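Local coordinates for protein mitochondrial association factor 1 (Toxoplasma gondii, PDB 6BXT) that probably tethers host mitochondria to the vacuole of the intracellular parasite, and binds ADP-ribose in a macrodomain-like fold, at residues Y53-G58 with I93-L98. Numbering follows the deposited sequence.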
loop_
_atom_site.group_PDB
_atom_site.type_symbol
_atom_site.label_atom_id
_atom_site.label_comp_id
_atom_site.label_asym_id
_atom_site.label_seq_id
_atom_site.Cartn_x
_atom_site.Cartn_y
_atom_site.Cartn_z
ATOM N N TYR A 53 12.669 3.369 0.323
ATOM C CA TYR A 53 13.670 2.353 0.615
ATOM C C TYR A 53 14.043 2.366 2.093
ATOM O O TYR A 53 14.406 1.336 2.659
ATOM C CB TYR A 53 14.917 2.569 -0.245
ATOM C CG TYR A 53 14.609 2.870 -1.696
ATOM C CD1 TYR A 53 13.989 1.927 -2.505
ATOM C CD2 TYR A 53 14.939 4.099 -2.255
ATOM C CE1 TYR A 53 13.704 2.199 -3.831
ATOM C CE2 TYR A 53 14.660 4.379 -3.580
ATOM C CZ TYR A 53 14.043 3.425 -4.363
ATOM O OH TYR A 53 13.764 3.700 -5.680
ATOM N N GLY A 54 13.943 3.536 2.714
ATOM C CA GLY A 54 14.263 3.687 4.122
ATOM C C GLY A 54 13.223 3.072 5.041
ATOM O O GLY A 54 13.440 2.982 6.249
ATOM N N LEU A 55 12.095 2.656 4.471
ATOM C CA LEU A 55 11.034 1.977 5.220
ATOM C C LEU A 55 10.489 2.818 6.379
ATOM O O LEU A 55 9.997 2.273 7.366
ATOM C CB LEU A 55 11.538 0.633 5.759
ATOM C CG LEU A 55 12.059 -0.374 4.730
ATOM C CD1 LEU A 55 12.665 -1.578 5.435
ATOM C CD2 LEU A 55 10.947 -0.809 3.785
ATOM N N PHE A 56 10.576 4.140 6.251
ATOM C CA PHE A 56 10.026 5.053 7.253
ATOM C C PHE A 56 8.799 5.785 6.709
ATOM O O PHE A 56 8.657 5.956 5.497
ATOM C CB PHE A 56 11.085 6.067 7.703
ATOM C CG PHE A 56 11.603 6.941 6.594
ATOM C CD1 PHE A 56 10.921 8.089 6.215
ATOM C CD2 PHE A 56 12.779 6.620 5.938
ATOM C CE1 PHE A 56 11.398 8.891 5.196
ATOM C CE2 PHE A 56 13.262 7.418 4.920
ATOM C CZ PHE A 56 12.572 8.557 4.549
ATOM N N ILE A 57 7.919 6.210 7.612
ATOM C CA ILE A 57 6.746 6.993 7.236
ATOM C C ILE A 57 7.039 8.480 7.398
ATOM O O ILE A 57 7.291 8.960 8.504
ATOM C CB ILE A 57 5.511 6.614 8.078
ATOM C CG1 ILE A 57 5.115 5.161 7.799
ATOM C CG2 ILE A 57 4.342 7.555 7.767
ATOM C CD1 ILE A 57 4.012 4.631 8.701
ATOM N N GLY A 58 6.993 9.204 6.285
ATOM C CA GLY A 58 7.288 10.623 6.279
ATOM C C GLY A 58 7.711 11.083 4.899
ATOM O O GLY A 58 7.310 10.499 3.893
ATOM N N ILE A 93 10.197 -0.593 13.374
ATOM C CA ILE A 93 9.192 -1.646 13.305
ATOM C C ILE A 93 9.254 -2.378 11.966
ATOM O O ILE A 93 9.375 -3.602 11.920
ATOM C CB ILE A 93 7.774 -1.074 13.515
ATOM C CG1 ILE A 93 7.585 -0.682 14.984
ATOM C CG2 ILE A 93 6.706 -2.090 13.094
ATOM C CD1 ILE A 93 6.306 0.079 15.270
ATOM N N GLN A 94 9.167 -1.619 10.881
ATOM C CA GLN A 94 9.132 -2.200 9.545
ATOM C C GLN A 94 10.480 -2.791 9.148
ATOM O O GLN A 94 10.559 -3.580 8.214
ATOM C CB GLN A 94 8.686 -1.148 8.524
ATOM C CG GLN A 94 7.244 -0.699 8.732
ATOM C CD GLN A 94 6.721 0.199 7.625
ATOM O OE1 GLN A 94 5.554 0.109 7.246
ATOM N NE2 GLN A 94 7.575 1.078 7.110
ATOM N N GLU A 95 11.537 -2.412 9.858
ATOM C CA GLU A 95 12.849 -3.017 9.641
ATOM C C GLU A 95 12.892 -4.431 10.211
ATOM O O GLU A 95 13.346 -5.362 9.546
ATOM C CB GLU A 95 13.952 -2.162 10.268
ATOM C CG GLU A 95 14.500 -1.080 9.341
ATOM C CD GLU A 95 15.467 -0.137 10.033
ATOM O OE1 GLU A 95 16.202 0.580 9.324
ATOM O OE2 GLU A 95 15.493 -0.110 11.282
ATOM N N ARG A 96 12.413 -4.587 11.442
ATOM C CA ARG A 96 12.391 -5.893 12.090
ATOM C C ARG A 96 11.403 -6.838 11.412
ATOM O O ARG A 96 11.721 -8.000 11.163
ATOM C CB ARG A 96 12.043 -5.749 13.573
ATOM C CG ARG A 96 13.140 -5.087 14.389
ATOM C CD ARG A 96 12.849 -5.132 15.879
ATOM N NE ARG A 96 13.761 -4.268 16.629
ATOM C CZ ARG A 96 13.499 -3.011 16.984
ATOM N NH1 ARG A 96 12.340 -2.440 16.676
ATOM N NH2 ARG A 96 14.404 -2.319 17.659
ATOM N N LEU A 97 10.209 -6.336 11.111
ATOM C CA LEU A 97 9.181 -7.148 10.466
ATOM C C LEU A 97 9.627 -7.602 9.077
ATOM O O LEU A 97 9.206 -8.653 8.591
ATOM C CB LEU A 97 7.865 -6.372 10.368
ATOM C CG LEU A 97 6.963 -6.373 11.605
ATOM C CD1 LEU A 97 5.837 -5.361 11.445
ATOM C CD2 LEU A 97 6.390 -7.763 11.859
ATOM N N LEU A 98 10.476 -6.803 8.441
ATOM C CA LEU A 98 11.041 -7.159 7.147
ATOM C C LEU A 98 11.974 -8.357 7.317
ATOM O O LEU A 98 11.967 -9.287 6.509
ATOM C CB LEU A 98 11.786 -5.963 6.546
ATOM C CG LEU A 98 12.209 -5.973 5.073
ATOM C CD1 LEU A 98 13.374 -6.908 4.815
ATOM C CD2 LEU A 98 11.035 -6.325 4.170
#
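Q94 reaches from helix 83-103 to the loop 53-58 and donates a hydrogen bond from NE2 to the carbonyl O of L55, 2.7 Å away. The amide tip gets there because CG lies anti to the carbonyl carbon (chi1 -66°) and the chain is extended beyond it. L55 O falls almost in the plane of the amide, but the approach to the acceptor is less regular: NE2 stands well above the carbonyl plane of L55, and the N-H···O angle is 138°. The other end of the amide is held as well, since OE1 of Q94 is hydrogen-bonded to NE2 of H150, so both polar atoms of this buried group have partners and its rotation is fixed. The loop leaves the end of strand 45-51 and leads into helix 61-76, in a mixed-sheet α/β fold consistent with a macrodomain; at its far end G58 touches the bound ADP-ribose, with the F56 side chain about 5 Å from that ligand. Q94 joins helix 83-103 to the loop a few residues before G58. Further along the helix, CD1 of L55 lies against the backbone, 4.0 Å from O of Q94, and meets L98, whose CG is 4.4 Å away. V171 of strand 166-171 also packs on L55. On the solvent side the fit slackens: E95 merely skirts the leucine, its CG 4.3 Å from CD1 of L55, while its carboxylate OE1 is hydrogen-bonded to NE2 of Q91, one turn earlier on the same helix.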